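Local coordinates for phosphate binding protein (Planctomyces limnophilus, PDB 4JWO) that probably binds phosphate as the substrate-binding component of a system that carries the ion across the cytoplasmic membrane, at residues V146-N149 against F154-C157; P150-A155 against S174-V179; A161-I166 against G236-F241. All coordinates share one frame; numbering follows the deposited sequence.

In the fold
The three contacts lie on one side of the chain's centre, on neighbouring elements of the same lobe; following the chain from the N terminus, contact 1 closes the tight return at the end of strand 134-148, with only four residues between its segments. Contact 2 starts inside that return and reaches segment 174-179 with its short 3-10 turn, enclosing strand 157-159 and helix 160-167. Contact 3 runs from that helix to strand 237-242, a neighbour of strand 134-148 in the sheet. Contacts 1 and 3 follow in series, whereas contacts 2 and 3 cross, since their segments alternate; Trp176 NE1 and Gly236 O join those two.

Contact 1: residues V146-N149 against F154-C157; sequences VVIN and FAEC
Ile148, the last residue of strand 134-148, points its side chain across the turn at Ala155, and its terminal methyl makes the whole contact. Ile148 CD1 lies 3.5 Å from Ala155 O and 4.2 Å from Ala155 CB, so the methyl meets both the peptide group and the small side chain of the returning chain. The torsions explain this reach: CG1 sits between the backbone N and the carbonyl carbon (chi1 53°), and the chain beyond it is extended (chi2 179°), which carries CD1 forward while CG2 turns toward the neighbouring strand and Trp176. Ala155 answers with a CB directed back at the strand. Glu156 adds its backbone N, 4.2 Å from Ile148 CD1, while its CB is directed away and its carboxylate forms a salt bridge with Lys254. No hydrogen bond crosses between the segments; both are tied to strand 254-259 by backbone hydrogen bonds, Ile148 with Lys254 and Glu156 with Lys257. At the end of the segment, Cys157 is held by its disulfide to Cys266. This is a loop that turns back on the end of a strand and is packed there by one isoleucine methyl, beside the mixed sheet of the PBP-type fold.

Contact 2: residues P150-A155 against S174-V179; sequences PANTFA and SKWSEV
Phe154 and Trp176 form the aromatic centre of this contact, a T-shaped pair in which the phenyl edge is driven into the indole face. The planes stand at 84° and the centroids of the phenyl and five-membered rings are 5.0 Å apart. Phe154 CE1 leads, 3.5 Å from Trp176 CE3, with CZ over the CG-CD2 side of the indole. Placing CG between its backbone N and carbonyl carbon (chi1 61°) folds the phenyl ring back over its own turn, where Asn152 OD1 lies above the centre of one face.

Apolar packing continues at the six-membered ring, which Ala155 CB approaches obliquely, 3.6 Å from Trp176 CZ3.

The polar contribution comes from Asn152, whose ND2 lies over the same indole face as the phenyl edge, 3.7 Å from Trp176 CZ2, the amide plane nearly perpendicular to the ring. Asn152 OD1 accepts from Phe154 N at 3.1 Å and from Ala155 N at 2.9 Å, the first closing an Asx turn, the two together an Asx motif, and they fix the amide's rotation. On the other segment, Glu178 OE1 takes Ser174 N and Lys175 N, bracing the 3-10 turn, and Trp176 NE1 bonds to Gly236 O.

Replacing Trp176 with an alanine would probably open a gap beside Phe154 and Ala155 and leave Gly236 O without its indole donor. The chemistry therefore implies a mainly apolar junction between two loops, centred on one indole face that takes the phenyl edge and the Asn152 amide, while Asn152 OD1 and Glu178 OE1 shape the turns.

Contact 3: residues A161-I166 against G236-F241; sequences AELNKI and GALGYF
Ile166 and Leu238 meet tip to tip, each reaching toward the other from helix and strand. Ile166 CD1 and Leu238 CD2 are 3.6 Å apart, and Ile166 CG2, the second branch, is 4.0 Å from the same Leu238 CD2. One leucine methyl thus touches both branches of the isoleucine.

In Ile166, CG1 stands beside the backbone N and CG2 beside the carbonyl carbon (chi1 -68°), so that both branches project from the helix toward the strand. Leu238 CB points toward the helix, and CG, opposite the backbone N (chi1 176°), with chi2 75°, places CD2 against Ile166. Two conformers were modelled for this leucine; the exact CD2 contacts hold for the one described and are less certain for the other. Leu163, one turn earlier on the helix, comes in from the flank and grazes the leucine more loosely, its CD2 4.3 Å from Leu238 CD2.

The surroundings extend the same apolar layer. Val146 and Ile148 of the neighbouring strand pack against Leu238, while Leu190 touches both Leu238 and Ile166, and Val179 also borders Ile166.

Between helix 160-167 and strand 237-242 the contact consists of methyl groups alone, with no hydrogen bond passing between the segments. What holds the helix against the sheet here is consequently shape-fitting packing and burial of apolar surface, neither of which needs a directed bond.

Contact 1: residues V146-N149 against F154-C157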
loop_
_atom_site.group_PDB
_atom_site.type_symbol
_atom_site.label_atom_id
_atom_site.label_comp_id
_atom_site.label_asym_id
_atom_site.label_seq_id
_atom_site.Cartn_x
_atom_site.Cartn_y
_atom_site.Cartn_z
ATOM N N VAL A 146 -0.467 8.630 9.992
ATOM C CA VAL A 146 -1.451 9.590 10.466
ATOM C C VAL A 146 -0.681 10.698 11.164
ATOM O O VAL A 146 0.203 10.429 11.985
ATOM C CB VAL A 146 -2.409 8.930 11.454
ATOM C CG1 VAL A 146 -3.350 9.956 12.058
ATOM C CG2 VAL A 146 -3.186 7.826 10.740
ATOM N N VAL A 147 -0.981 11.944 10.815
ATOM C CA VAL A 147 -0.243 13.070 11.360
ATOM C C VAL A 147 -1.155 14.078 12.036
ATOM O O VAL A 147 -2.310 14.250 11.659
ATOM C CB VAL A 147 0.583 13.790 10.260
ATOM C CG1 VAL A 147 1.673 12.870 9.729
ATOM C CG2 VAL A 147 -0.327 14.255 9.112
ATOM N N ILE A 148 -0.622 14.718 13.065
ATOM C CA ILE A 148 -1.271 15.836 13.720
ATOM C C ILE A 148 -0.313 17.019 13.739
ATOM O O ILE A 148 0.868 16.890 13.391
ATOM C CB ILE A 148 -1.743 15.463 15.141
ATOM C CG1 ILE A 148 -0.591 14.869 15.955
ATOM C CG2 ILE A 148 -2.895 14.474 15.057
ATOM C CD1 ILE A 148 -0.962 14.483 17.407
ATOM N N ASN A 149 -0.810 18.186 14.123
ATOM C CA ASN A 149 0.040 19.354 14.216
ATOM C C ASN A 149 0.942 19.170 15.424
ATOM O O ASN A 149 0.510 18.599 16.422
ATOM C CB ASN A 149 -0.831 20.594 14.389
ATOM C CG ASN A 149 -0.035 21.862 14.361
ATOM O OD1 ASN A 149 0.479 22.313 15.390
ATOM N ND2 ASN A 149 0.075 22.463 13.177
ATOM N N PHE A 154 -2.247 15.962 22.898
ATOM C CA PHE A 154 -3.239 15.075 23.495
ATOM C C PHE A 154 -3.556 13.853 22.637
ATOM O O PHE A 154 -3.999 12.829 23.165
ATOM C CB PHE A 154 -4.535 15.838 23.839
ATOM C CG PHE A 154 -5.208 16.456 22.645
ATOM C CD1 PHE A 154 -6.098 15.724 21.876
ATOM C CD2 PHE A 154 -4.923 17.763 22.274
ATOM C CE1 PHE A 154 -6.701 16.283 20.763
ATOM C CE2 PHE A 154 -5.535 18.332 21.167
ATOM C CZ PHE A 154 -6.419 17.589 20.409
ATOM N N ALA A 155 -3.356 13.950 21.321
ATOM C CA ALA A 155 -3.668 12.826 20.424
ATOM C C ALA A 155 -2.427 12.104 19.918
ATOM O O ALA A 155 -2.418 11.580 18.799
ATOM C CB ALA A 155 -4.530 13.292 19.254
ATOM N N GLU A 156 -1.390 12.046 20.742
ATOM C CA GLU A 156 -0.105 11.483 20.315
ATOM C C GLU A 156 -0.151 9.985 20.033
ATOM O O GLU A 156 0.659 9.464 19.261
ATOM C CB GLU A 156 1.002 11.829 21.311
ATOM C CG GLU A 156 1.265 13.324 21.346
ATOM C CD GLU A 156 2.457 13.682 22.191
ATOM O OE1 GLU A 156 2.988 12.774 22.864
ATOM O OE2 GLU A 156 2.864 14.870 22.179
ATOM N N CYS A 157 -1.090 9.298 20.678
ATOM C CA CYS A 157 -1.351 7.887 20.411
ATOM C C CYS A 157 -2.845 7.715 20.192
ATOM O O CYS A 157 -3.650 8.216 20.976
ATOM C CB CYS A 157 -0.905 7.010 21.579
ATOM S SG CYS A 157 -1.258 5.258 21.196
#

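Contact 2: residues P150-A155 against S174-V179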
loop_
_atom_site.group_PDB
_atom_site.type_symbol
_atom_site.label_atom_id
_atom_site.label_comp_id
_atom_site.label_asym_id
_atom_site.label_seq_id
_atom_site.Cartn_x
_atom_site.Cartn_y
_atom_site.Cartn_z
ATOM N N PRO A 150 2.202 19.624 15.343
ATOM C CA PRO A 150 3.085 19.394 16.493
ATOM C C PRO A 150 2.583 20.016 17.792
ATOM O O PRO A 150 2.993 19.558 18.862
ATOM C CB PRO A 150 4.401 20.044 16.050
ATOM C CG PRO A 150 4.386 19.885 14.563
ATOM C CD PRO A 150 2.944 20.175 14.194
ATOM N N ALA A 151 1.722 21.034 17.708
ATOM C CA ALA A 151 1.182 21.677 18.912
ATOM C C ALA A 151 0.139 20.810 19.622
ATOM O O ALA A 151 -0.258 21.110 20.746
ATOM C CB ALA A 151 0.596 23.032 18.582
ATOM N N ASN A 152 -0.305 19.745 18.964
ATOM C CA ASN A 152 -1.251 18.789 19.547
ATOM C C ASN A 152 -0.495 17.813 20.448
ATOM O O ASN A 152 0.299 17.011 19.965
ATOM C CB ASN A 152 -1.946 18.030 18.404
ATOM C CG ASN A 152 -3.042 17.086 18.882
ATOM O OD1 ASN A 152 -2.982 16.540 19.985
ATOM N ND2 ASN A 152 -4.047 16.878 18.034
ATOM N N THR A 153 -0.739 17.876 21.757
ATOM C CA THR A 153 -0.051 16.973 22.676
ATOM C C THR A 153 -0.987 15.962 23.323
ATOM O O THR A 153 -0.569 15.193 24.196
ATOM C CB THR A 153 0.681 17.742 23.783
ATOM O OG1 THR A 153 -0.256 18.589 24.446
ATOM C CG2 THR A 153 1.816 18.584 23.191
ATOM N N PHE A 154 -2.247 15.962 22.898
ATOM C CA PHE A 154 -3.239 15.075 23.495
ATOM C C PHE A 154 -3.556 13.853 22.637
ATOM O O PHE A 154 -3.999 12.829 23.165
ATOM C CB PHE A 154 -4.535 15.838 23.839
ATOM C CG PHE A 154 -5.208 16.456 22.645
ATOM C CD1 PHE A 154 -6.098 15.724 21.876
ATOM C CD2 PHE A 154 -4.923 17.763 22.274
ATOM C CE1 PHE A 154 -6.701 16.283 20.763
ATOM C CE2 PHE A 154 -5.535 18.332 21.167
ATOM C CZ PHE A 154 -6.419 17.589 20.409
ATOM N N ALA A 155 -3.356 13.950 21.321
ATOM C CA ALA A 155 -3.668 12.826 20.424
ATOM C C ALA A 155 -2.427 12.104 19.918
ATOM O O ALA A 155 -2.418 11.580 18.799
ATOM C CB ALA A 155 -4.530 13.292 19.254
ATOM N N SER A 174 -16.928 15.907 14.550
ATOM C CA SER A 174 -16.427 17.199 14.123
ATOM C C SER A 174 -15.459 17.778 15.132
ATOM O O SER A 174 -14.749 18.717 14.817
ATOM C CB SER A 174 -17.585 18.171 13.890
ATOM O OG SER A 174 -18.287 18.400 15.097
ATOM N N LYS A 175 -15.439 17.223 16.344
ATOM C CA LYS A 175 -14.637 17.766 17.434
ATOM C C LYS A 175 -13.798 16.696 18.111
ATOM O O LYS A 175 -14.214 15.547 18.234
ATOM C CB LYS A 175 -15.540 18.416 18.488
ATOM C CG LYS A 175 -16.266 19.646 18.006
ATOM C CD LYS A 175 -17.243 20.155 19.052
ATOM C CE LYS A 175 -17.825 21.498 18.638
ATOM N NZ LYS A 175 -18.718 22.068 19.687
ATOM N N TRP A 176 -12.624 17.086 18.586
ATOM C CA TRP A 176 -11.746 16.132 19.249
ATOM C C TRP A 176 -12.401 15.514 20.485
ATOM O O TRP A 176 -12.163 14.348 20.802
ATOM C CB TRP A 176 -10.427 16.810 19.619
ATOM C CG TRP A 176 -9.540 17.085 18.448
ATOM C CD1 TRP A 176 -9.405 18.267 17.784
ATOM C CD2 TRP A 176 -8.644 16.165 17.811
ATOM N NE1 TRP A 176 -8.482 18.148 16.775
ATOM C CE2 TRP A 176 -7.989 16.862 16.776
ATOM C CE3 TRP A 176 -8.327 14.817 18.025
ATOM C CZ2 TRP A 176 -7.043 16.257 15.941
ATOM C CZ3 TRP A 176 -7.383 14.219 17.202
ATOM C CH2 TRP A 176 -6.749 14.944 16.175
ATOM N N SER A 177 -13.220 16.301 21.184
ATOM C CA SER A 177 -13.889 15.867 22.416
ATOM C C SER A 177 -14.820 14.690 22.159
ATOM O O SER A 177 -15.220 13.974 23.086
ATOM C CB SER A 177 -14.700 17.020 23.012
ATOM O OG SER A 177 -15.603 17.528 22.040
ATOM N N GLU A 178 -15.191 14.518 20.898
ATOM C CA GLU A 178 -16.107 13.461 20.503
ATOM C C GLU A 178 -15.372 12.156 20.215
ATOM O O GLU A 178 -16.000 11.107 20.084
ATOM C CB GLU A 178 -16.919 13.897 19.268
ATOM C CG GLU A 178 -17.932 14.989 19.569
ATOM C CD GLU A 178 -18.530 15.620 18.322
ATOM O OE1 GLU A 178 -17.863 15.607 17.271
ATOM O OE2 GLU A 178 -19.666 16.138 18.394
ATOM N N VAL A 179 -14.045 12.218 20.115
ATOM C CA VAL A 179 -13.247 11.029 19.821
ATOM C C VAL A 179 -12.870 10.287 21.096
ATOM O O VAL A 179 -13.032 9.078 21.195
ATOM C CB VAL A 179 -11.976 11.378 19.029
ATOM C CG1 VAL A 179 -11.223 10.098 18.640
ATOM C CG2 VAL A 179 -12.346 12.173 17.790
#

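Contact 3: residues A161-I166 against G236-F241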
loop_
_atom_site.group_PDB
_atom_site.type_symbol
_atom_site.label_atom_id
_atom_site.label_comp_id
_atom_site.label_asym_id
_atom_site.label_seq_id
_atom_site.Cartn_x
_atom_site.Cartn_y
_atom_site.Cartn_z
ATOM N N ALA A 161 -9.715 2.016 16.274
ATOM C CA ALA A 161 -11.119 2.273 16.570
ATOM C C ALA A 161 -11.418 3.773 16.598
ATOM O O ALA A 161 -12.456 4.206 16.098
ATOM C CB ALA A 161 -11.530 1.613 17.875
ATOM N N GLU A 162 -10.516 4.565 17.176
ATOM C CA GLU A 162 -10.712 6.012 17.196
ATOM C C GLU A 162 -10.628 6.607 15.804
ATOM O O GLU A 162 -11.403 7.492 15.447
ATOM C CB GLU A 162 -9.720 6.694 18.139
ATOM C CG GLU A 162 -10.136 6.538 19.578
ATOM C CD GLU A 162 -9.021 6.811 20.558
ATOM O OE1 GLU A 162 -7.843 6.884 20.143
ATOM O OE2 GLU A 162 -9.333 6.948 21.761
ATOM N N LEU A 163 -9.693 6.109 15.007
ATOM C CA LEU A 163 -9.583 6.587 13.636
ATOM C C LEU A 163 -10.842 6.245 12.841
ATOM O O LEU A 163 -11.290 7.031 11.996
ATOM C CB LEU A 163 -8.310 6.038 12.984
ATOM C CG LEU A 163 -7.024 6.644 13.592
ATOM C CD1 LEU A 163 -5.778 5.841 13.208
ATOM C CD2 LEU A 163 -6.845 8.109 13.187
ATOM N N ASN A 164 -11.427 5.085 13.122
ATOM C CA ASN A 164 -12.665 4.675 12.463
ATOM C C ASN A 164 -13.824 5.559 12.903
ATOM O O ASN A 164 -14.671 5.943 12.110
ATOM C CB ASN A 164 -12.953 3.187 12.726
ATOM C CG ASN A 164 -14.327 2.767 12.270
ATOM O OD1 ASN A 164 -15.167 2.383 13.088
ATOM N ND2 ASN A 164 -14.574 2.827 10.962
ATOM N N LYS A 165 -13.843 5.905 14.181
ATOM C CA LYS A 165 -14.854 6.802 14.710
ATOM C C LYS A 165 -14.843 8.136 13.950
ATOM O O LYS A 165 -15.890 8.732 13.697
ATOM C CB LYS A 165 -14.577 7.033 16.202
ATOM C CG LYS A 165 -15.710 7.637 16.980
ATOM C CD LYS A 165 -15.317 7.719 18.452
ATOM C CE LYS A 165 -16.479 8.133 19.326
ATOM N NZ LYS A 165 -16.038 8.256 20.744
ATOM N N ILE A 166 -13.649 8.586 13.581
ATOM C CA ILE A 166 -13.481 9.850 12.862
ATOM C C ILE A 166 -13.792 9.712 11.366
ATOM O O ILE A 166 -14.481 10.554 10.786
ATOM C CB ILE A 166 -12.042 10.366 13.011
ATOM C CG1 ILE A 166 -11.768 10.790 14.459
ATOM C CG2 ILE A 166 -11.789 11.538 12.074
ATOM C CD1 ILE A 166 -10.308 10.968 14.753
ATOM N N GLY A 236 -5.561 22.050 14.988
ATOM C CA GLY A 236 -6.466 20.942 15.216
ATOM C C GLY A 236 -6.516 19.926 14.092
ATOM O O GLY A 236 -7.458 19.138 14.010
ATOM N N ALA A 237 -5.510 19.928 13.219
ATOM C CA ALA A 237 -5.532 19.045 12.054
ATOM C C ALA A 237 -5.291 17.572 12.363
ATOM O O ALA A 237 -4.596 17.208 13.305
ATOM C CB ALA A 237 -4.503 19.511 11.024
ATOM N N LEU A 238 -5.883 16.716 11.546
ATOM C CA LEU A 238 -5.565 15.291 11.533
ATOM C C LEU A 238 -5.481 14.902 10.064
ATOM O O LEU A 238 -6.426 15.140 9.333
ATOM C CB LEU A 238 -6.678 14.491 12.208
ATOM C CG LEU A 238 -6.546 12.964 12.186
ATOM C CD1 LEU A 238 -5.506 12.522 13.185
ATOM C CD2 LEU A 238 -7.870 12.267 12.468
ATOM N N GLY A 239 -4.372 14.316 9.633
ATOM C CA GLY A 239 -4.240 13.970 8.226
ATOM C C GLY A 239 -3.663 12.586 8.044
ATOM O O GLY A 239 -3.160 11.988 8.991
ATOM N N TYR A 240 -3.766 12.050 6.833
ATOM C CA TYR A 240 -3.046 10.824 6.502
ATOM C C TYR A 240 -2.475 10.901 5.105
ATOM O O TYR A 240 -3.041 11.551 4.226
ATOM C CB TYR A 240 -3.924 9.566 6.653
ATOM C CG TYR A 240 -5.002 9.374 5.604
ATOM C CD1 TYR A 240 -4.746 8.660 4.439
ATOM C CD2 TYR A 240 -6.289 9.871 5.797
ATOM C CE1 TYR A 240 -5.735 8.461 3.481
ATOM C CE2 TYR A 240 -7.293 9.686 4.829
ATOM C CZ TYR A 240 -7.001 8.969 3.683
ATOM O OH TYR A 240 -7.978 8.757 2.727
ATOM N N PHE A 241 -1.341 10.234 4.923
ATOM C CA PHE A 241 -0.657 10.143 3.634
ATOM C C PHE A 241 0.498 9.165 3.765
ATOM O O PHE A 241 0.763 8.652 4.847
ATOM C CB PHE A 241 -0.212 11.518 3.067
ATOM C CG PHE A 241 0.356 12.481 4.094
ATOM C CD1 PHE A 241 1.606 12.274 4.663
ATOM C CD2 PHE A 241 -0.356 13.610 4.458
ATOM C CE1 PHE A 241 2.130 13.183 5.605
ATOM C CE2 PHE A 241 0.164 14.522 5.376
ATOM C CZ PHE A 241 1.399 14.302 5.955
#